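Local coordinates for baculoviral IAP repeat-containing protein 2 (Homo sapiens, PDB 3M1D), which probably inhibits apoptosis and takes part in TNF-receptor signalling, its first BIR domain, a small zinc-binding module, being linked to recruitment by TRAF2, at residues R15-T21 with A34-Y40; N44-K48 with L56-K60. All blocks are in the same frame, centred on the assembly; numbering follows the deposited sequence.

Interaction 1 (R15-T21 with A34-Y40); sequences RMSTYST and ARAGFYY
The buried guanidinium of Arg15, in helix 9-17, grips the carbonyl of Ala34 in the last turn of helix 30-35: NE donates to Ala34 O at 2.7 Å and NH2 to the same oxygen at 3.0 Å, meeting it near the guanidinium plane. Chi1 m, chi2 t and chi3 m, with chi4 at -75°, carry the side chain there, and CD passes 3.3 Å from Gly37 O. Asp8, by a salt bridge, and Phe50, by a cation-pi contact, also hold this charge. Ala34 O accepts Gly37 N as well (3.0 Å), part of the Schellman motif that ends the helix; Gly37, at phi 98° and psi 4°, adopts angles at which a CB would jam against the preceding carbonyl. The chain then extends as strand 38-40. Thr18, chi1 p, uses its hydroxyl twice: OG1 donates to Arg15 O (2.7 Å) and accepts Tyr40 N (2.9 Å, nearly linear), tying strand 38-40 to the 15-18 turn. CA atoms come closest at Arg15-Tyr39, 4.7 Å, and Thr18-Tyr40, 5.5 Å. Tyr19, chi1 m, slants its ring across the strand so that OH donates to Phe38 O at 2.6 Å. Tyr40 CB sits over that ring, 4.0 Å from its centroid, a CH-pi contact, while Ala34 CB, small enough for the close approach, lies 4.1 Å from Tyr19 CE2 and 4.4 Å from Met16 CB. Such docking of the N-terminal helix on the helix-turn-strand leading into the three-stranded antiparallel sheet belongs to the BIR fold.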
loop_
_atom_site.group_PDB
_atom_site.type_symbol
_atom_site.label_atom_id
_atom_site.label_comp_id
_atom_site.label_asym_id
_atom_site.label_seq_id
_atom_site.Cartn_x
_atom_site.Cartn_y
_atom_site.Cartn_z
ATOM N N ARG A 15 -2.471 1.279 9.071
ATOM C CA ARG A 15 -2.062 0.446 7.940
ATOM C C ARG A 15 -0.798 -0.352 8.276
ATOM O O ARG A 15 -0.735 -1.552 8.016
ATOM C CB ARG A 15 -1.871 1.267 6.662
ATOM C CG ARG A 15 -3.129 2.015 6.244
ATOM C CD ARG A 15 -3.067 2.431 4.786
ATOM N NE ARG A 15 -2.171 3.565 4.572
ATOM C CZ ARG A 15 -2.470 4.817 4.896
ATOM N NH1 ARG A 15 -3.634 5.101 5.484
ATOM N NH2 ARG A 15 -1.599 5.785 4.651
ATOM N N MET A 16 0.201 0.319 8.840
ATOM C CA MET A 16 1.432 -0.351 9.264
ATOM C C MET A 16 1.147 -1.551 10.174
ATOM O O MET A 16 1.712 -2.635 9.990
ATOM C CB MET A 16 2.365 0.636 9.973
ATOM C CG MET A 16 3.768 0.093 10.223
ATOM S SD MET A 16 4.623 -0.377 8.701
ATOM C CE MET A 16 6.044 -1.238 9.373
ATOM N N SER A 17 0.263 -1.367 11.152
ATOM C CA SER A 17 -0.067 -2.455 12.062
ATOM C C SER A 17 -0.598 -3.696 11.349
ATOM O O SER A 17 -0.449 -4.802 11.857
ATOM C CB SER A 17 -1.089 -2.010 13.110
ATOM O OG SER A 17 -2.394 -2.103 12.576
ATOM N N THR A 18 -1.225 -3.535 10.185
ATOM C CA THR A 18 -1.810 -4.698 9.520
ATOM C C THR A 18 -0.737 -5.617 8.928
ATOM O O THR A 18 -1.030 -6.737 8.515
ATOM C CB THR A 18 -2.839 -4.330 8.401
ATOM O OG1 THR A 18 -2.163 -3.731 7.290
ATOM C CG2 THR A 18 -3.942 -3.394 8.924
ATOM N N TYR A 19 0.500 -5.141 8.874
ATOM C CA TYR A 19 1.565 -5.930 8.268
ATOM C C TYR A 19 2.232 -6.888 9.257
ATOM O O TYR A 19 3.194 -7.569 8.913
ATOM C CB TYR A 19 2.578 -5.022 7.558
ATOM C CG TYR A 19 1.987 -4.352 6.326
ATOM C CD1 TYR A 19 2.088 -4.947 5.067
ATOM C CD2 TYR A 19 1.297 -3.142 6.429
ATOM C CE1 TYR A 19 1.539 -4.343 3.942
ATOM C CE2 TYR A 19 0.750 -2.532 5.311
ATOM C CZ TYR A 19 0.866 -3.135 4.079
ATOM O OH TYR A 19 0.308 -2.533 2.969
ATOM N N SER A 20 1.690 -6.973 10.471
ATOM C CA SER A 20 2.257 -7.864 11.487
ATOM C C SER A 20 2.377 -9.314 10.989
ATOM O O SER A 20 3.315 -10.030 11.355
ATOM C CB SER A 20 1.462 -7.790 12.796
ATOM O OG SER A 20 0.104 -8.166 12.603
ATOM N N THR A 21 1.444 -9.725 10.134
ATOM C CA THR A 21 1.435 -11.074 9.570
ATOM C C THR A 21 1.952 -11.139 8.130
ATOM O O THR A 21 1.901 -12.197 7.506
ATOM C CB THR A 21 0.008 -11.671 9.575
ATOM O OG1 THR A 21 -0.911 -10.713 9.030
ATOM C CG2 THR A 21 -0.437 -12.049 10.999
ATOM N N ALA A 34 2.459 0.874 3.292
ATOM C CA ALA A 34 1.531 1.607 4.145
ATOM C C ALA A 34 1.511 3.098 3.812
ATOM O O ALA A 34 0.445 3.735 3.809
ATOM C CB ALA A 34 1.877 1.387 5.627
ATOM N N ARG A 35 2.686 3.650 3.527
ATOM C CA ARG A 35 2.794 5.045 3.120
ATOM C C ARG A 35 2.076 5.298 1.801
ATOM O O ARG A 35 1.550 6.386 1.584
ATOM C CB ARG A 35 4.264 5.470 2.988
ATOM C CG ARG A 35 5.030 5.460 4.297
ATOM C CD ARG A 35 6.489 5.878 4.108
ATOM N NE ARG A 35 7.284 5.609 5.306
ATOM C CZ ARG A 35 8.608 5.716 5.366
ATOM N NH1 ARG A 35 9.296 6.087 4.293
ATOM N NH2 ARG A 35 9.249 5.449 6.501
ATOM N N ALA A 36 2.069 4.301 0.918
ATOM C CA ALA A 36 1.382 4.446 -0.368
ATOM C C ALA A 36 -0.133 4.234 -0.253
ATOM O O ALA A 36 -0.841 4.254 -1.253
ATOM C CB ALA A 36 1.983 3.519 -1.420
ATOM N N GLY A 37 -0.611 4.048 0.975
ATOM C CA GLY A 37 -2.037 3.934 1.248
ATOM C C GLY A 37 -2.524 2.507 1.364
ATOM O O GLY A 37 -3.718 2.266 1.522
ATOM N N PHE A 38 -1.607 1.546 1.293
ATOM C CA PHE A 38 -2.026 0.147 1.258
ATOM C C PHE A 38 -2.006 -0.524 2.619
ATOM O O PHE A 38 -1.055 -0.372 3.366
ATOM C CB PHE A 38 -1.135 -0.641 0.292
ATOM C CG PHE A 38 -1.287 -0.233 -1.147
ATOM C CD1 PHE A 38 -2.429 -0.569 -1.858
ATOM C CD2 PHE A 38 -0.282 0.469 -1.793
ATOM C CE1 PHE A 38 -2.578 -0.208 -3.187
ATOM C CE2 PHE A 38 -0.419 0.834 -3.125
ATOM C CZ PHE A 38 -1.571 0.497 -3.824
ATOM N N TYR A 39 -3.050 -1.283 2.935
ATOM C CA TYR A 39 -3.004 -2.149 4.107
ATOM C C TYR A 39 -2.996 -3.611 3.647
ATOM O O TYR A 39 -3.303 -3.923 2.489
ATOM C CB TYR A 39 -4.172 -1.874 5.067
ATOM C CG TYR A 39 -5.544 -2.157 4.479
ATOM C CD1 TYR A 39 -6.063 -3.449 4.458
ATOM C CD2 TYR A 39 -6.321 -1.132 3.959
ATOM C CE1 TYR A 39 -7.318 -3.716 3.921
ATOM C CE2 TYR A 39 -7.578 -1.384 3.415
ATOM C CZ TYR A 39 -8.072 -2.675 3.405
ATOM O OH TYR A 39 -9.309 -2.931 2.870
ATOM N N TYR A 40 -2.637 -4.504 4.555
ATOM C CA TYR A 40 -2.436 -5.896 4.184
ATOM C C TYR A 40 -3.754 -6.628 4.345
ATOM O O TYR A 40 -4.384 -6.495 5.374
ATOM C CB TYR A 40 -1.377 -6.531 5.089
ATOM C CG TYR A 40 -1.167 -8.007 4.832
ATOM C CD1 TYR A 40 -1.174 -8.519 3.538
ATOM C CD2 TYR A 40 -0.949 -8.881 5.881
ATOM C CE1 TYR A 40 -0.987 -9.868 3.302
ATOM C CE2 TYR A 40 -0.744 -10.221 5.661
ATOM C CZ TYR A 40 -0.763 -10.712 4.378
ATOM O OH TYR A 40 -0.556 -12.046 4.178
#

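Interaction 2 (N44-K48 with L56-K60)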
loop_
_atom_site.group_PDB
_atom_site.type_symbol
_atom_site.label_atom_id
_atom_site.label_comp_id
_atom_site.label_asym_id
_atom_site.label_seq_id
_atom_site.Cartn_x
_atom_site.Cartn_y
_atom_site.Cartn_z
ATOM N N ASN A 44 -1.705 -13.899 1.070
ATOM C CA ASN A 44 -0.472 -13.837 0.278
ATOM C C ASN A 44 0.278 -12.532 0.569
ATOM O O ASN A 44 0.519 -12.195 1.727
ATOM C CB ASN A 44 -0.787 -13.989 -1.225
ATOM C CG ASN A 44 -1.472 -15.339 -1.547
ATOM O OD1 ASN A 44 -1.306 -16.308 -0.814
ATOM N ND2 ASN A 44 -2.241 -15.388 -2.635
ATOM N N ASP A 45 0.638 -11.800 -0.477
ATOM C CA ASP A 45 1.240 -10.476 -0.304
ATOM C C ASP A 45 0.315 -9.398 -0.872
ATOM O O ASP A 45 0.762 -8.339 -1.298
ATOM C CB ASP A 45 2.626 -10.406 -0.950
ATOM C CG ASP A 45 2.584 -10.560 -2.466
ATOM O OD1 ASP A 45 1.571 -11.050 -3.009
ATOM O OD2 ASP A 45 3.581 -10.195 -3.114
ATOM N N LYS A 46 -0.980 -9.681 -0.848
ATOM C CA LYS A 46 -1.981 -8.805 -1.443
ATOM C C LYS A 46 -2.361 -7.686 -0.507
ATOM O O LYS A 46 -2.706 -7.914 0.649
ATOM C CB LYS A 46 -3.236 -9.594 -1.831
ATOM C CG LYS A 46 -4.262 -8.758 -2.587
ATOM C CD LYS A 46 -5.377 -9.611 -3.159
ATOM C CE LYS A 46 -6.175 -10.279 -2.051
ATOM N NZ LYS A 46 -7.304 -11.062 -2.622
ATOM N N VAL A 47 -2.305 -6.469 -1.020
ATOM C CA VAL A 47 -2.587 -5.298 -0.227
ATOM C C VAL A 47 -3.687 -4.486 -0.920
ATOM O O VAL A 47 -3.949 -4.668 -2.102
ATOM C CB VAL A 47 -1.307 -4.450 -0.049
ATOM C CG1 VAL A 47 -0.221 -5.281 0.625
ATOM C CG2 VAL A 47 -0.817 -3.962 -1.406
ATOM N N LYS A 48 -4.320 -3.584 -0.180
ATOM C CA LYS A 48 -5.481 -2.872 -0.678
ATOM C C LYS A 48 -5.391 -1.412 -0.238
ATOM O O LYS A 48 -5.006 -1.128 0.891
ATOM C CB LYS A 48 -6.740 -3.559 -0.124
ATOM C CG LYS A 48 -8.080 -3.119 -0.702
ATOM C CD LYS A 48 -9.183 -4.096 -0.242
ATOM C CE LYS A 48 -10.585 -3.561 -0.490
ATOM N NZ LYS A 48 -11.597 -4.240 0.388
ATOM N N LEU A 56 -3.385 -5.080 -4.980
ATOM C CA LEU A 56 -2.101 -5.384 -5.605
ATOM C C LEU A 56 -1.398 -6.525 -4.878
ATOM O O LEU A 56 -1.369 -6.570 -3.646
ATOM C CB LEU A 56 -1.209 -4.142 -5.590
ATOM C CG LEU A 56 -1.658 -2.982 -6.481
ATOM C CD1 LEU A 56 -0.773 -1.757 -6.301
ATOM C CD2 LEU A 56 -1.665 -3.412 -7.927
ATOM N N ASP A 57 -0.839 -7.454 -5.639
ATOM C CA ASP A 57 -0.061 -8.537 -5.047
ATOM C C ASP A 57 1.120 -8.896 -5.949
ATOM O O ASP A 57 1.431 -8.165 -6.891
ATOM C CB ASP A 57 -0.941 -9.764 -4.742
ATOM C CG ASP A 57 -1.397 -10.499 -5.998
ATOM O OD1 ASP A 57 -1.078 -10.061 -7.124
ATOM O OD2 ASP A 57 -2.079 -11.532 -5.860
ATOM N N ASN A 58 1.763 -10.021 -5.658
ATOM C CA ASN A 58 2.919 -10.466 -6.420
ATOM C C ASN A 58 3.940 -9.337 -6.580
ATOM O O ASN A 58 4.348 -9.017 -7.693
ATOM C CB ASN A 58 2.481 -10.983 -7.792
ATOM C CG ASN A 58 3.569 -11.793 -8.485
ATOM O OD1 ASN A 58 4.461 -12.331 -7.836
ATOM N ND2 ASN A 58 3.502 -11.868 -9.808
ATOM N N TRP A 59 4.318 -8.733 -5.453
ATOM C CA TRP A 59 5.283 -7.640 -5.413
ATOM C C TRP A 59 6.677 -8.117 -5.824
ATOM O O TRP A 59 7.132 -9.172 -5.378
ATOM C CB TRP A 59 5.317 -7.027 -4.007
ATOM C CG TRP A 59 4.049 -6.288 -3.695
ATOM C CD1 TRP A 59 2.959 -6.769 -3.021
ATOM C CD2 TRP A 59 3.720 -4.952 -4.092
ATOM N NE1 TRP A 59 1.976 -5.802 -2.963
ATOM C CE2 TRP A 59 2.419 -4.681 -3.615
ATOM C CE3 TRP A 59 4.401 -3.954 -4.798
ATOM C CZ2 TRP A 59 1.792 -3.458 -3.820
ATOM C CZ3 TRP A 59 3.771 -2.742 -5.004
ATOM C CH2 TRP A 59 2.486 -2.501 -4.513
ATOM N N LYS A 60 7.335 -7.336 -6.681
ATOM C CA LYS A 60 8.659 -7.674 -7.195
ATOM C C LYS A 60 9.710 -6.709 -6.673
ATOM O O LYS A 60 9.412 -5.557 -6.362
ATOM C CB LYS A 60 8.681 -7.625 -8.726
ATOM C CG LYS A 60 7.688 -8.538 -9.420
ATOM C CD LYS A 60 7.940 -9.993 -9.070
ATOM C CE LYS A 60 7.240 -10.918 -10.061
ATOM N NZ LYS A 60 7.142 -12.314 -9.531
HETATM O O HOH W 1 -3.093 -13.078 -3.790
HETATM O O HOH W 2 6.128 -10.845 -3.466
#
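Val47 and Leu56 form an antiparallel hydrogen-bonded pair, CA atoms 5.4 Å apart, with Val47 N to Leu56 O at 2.8 Å and Leu56 N to Val47 O at 3.0 Å. Beyond it the backbones converge to 4.1 Å between the CA atoms of Lys46 and Asp57, where Lys46 CA makes a CA-H...O contact with Leu56 O (3.2 Å). The second segment then turns at Asn58, whose phi and psi are both positive, a conformation asparagine tolerates well. These residues lie at the mouth of the hairpin of strands 47-49 and 55-56 in the BIR sheet, whose connection carries the zinc ligand Cys52; Cys49 ends the first strand. Asp45 spans the mouth with its carboxylate, OD1 accepting Asn58 N at 2.8 Å and OD2 accepting Trp59 N at 2.9 Å, so two backbone amides that the hairpin ladder does not pair are satisfied. One water joins Asp45 OD2 to Trp59 O, another Asn44 ND2 to Asp57 OD2. On the apolar side, beta-branched Val47 fits the strand and sets CG2 at the edge of the buried indole, 3.6 Å from Trp59 CZ2, and 4.2 Å from Leu56 CB; Lys68 makes a cation-pi contact with Trp59.

In the fold
From the N terminus, helix 9-17 leads into interaction 1, which closes a loop of 12 residues containing most of helix 30-35 and brings 15-21 against 34-40. The chain leaves strand 38-40, turns, and enters interaction 2, which closes a shorter loop of seven residues, 49-55, holding the hairpin's turn. The two contacts are therefore in series, neither nested nor crossed. They meet in the sheet: Tyr39 N is 2.8 Å from Lys48 O, a probable hydrogen bond, and Phe38 CZ packs 3.4 Å from Leu56 CD1. Interaction 1 joins the N-terminal helix to the sheet, and interaction 2 joins its middle strand to the last strand and the loop beyond, while Leu56 continues the packing to helix 65-72, which carries the zinc ligand His69.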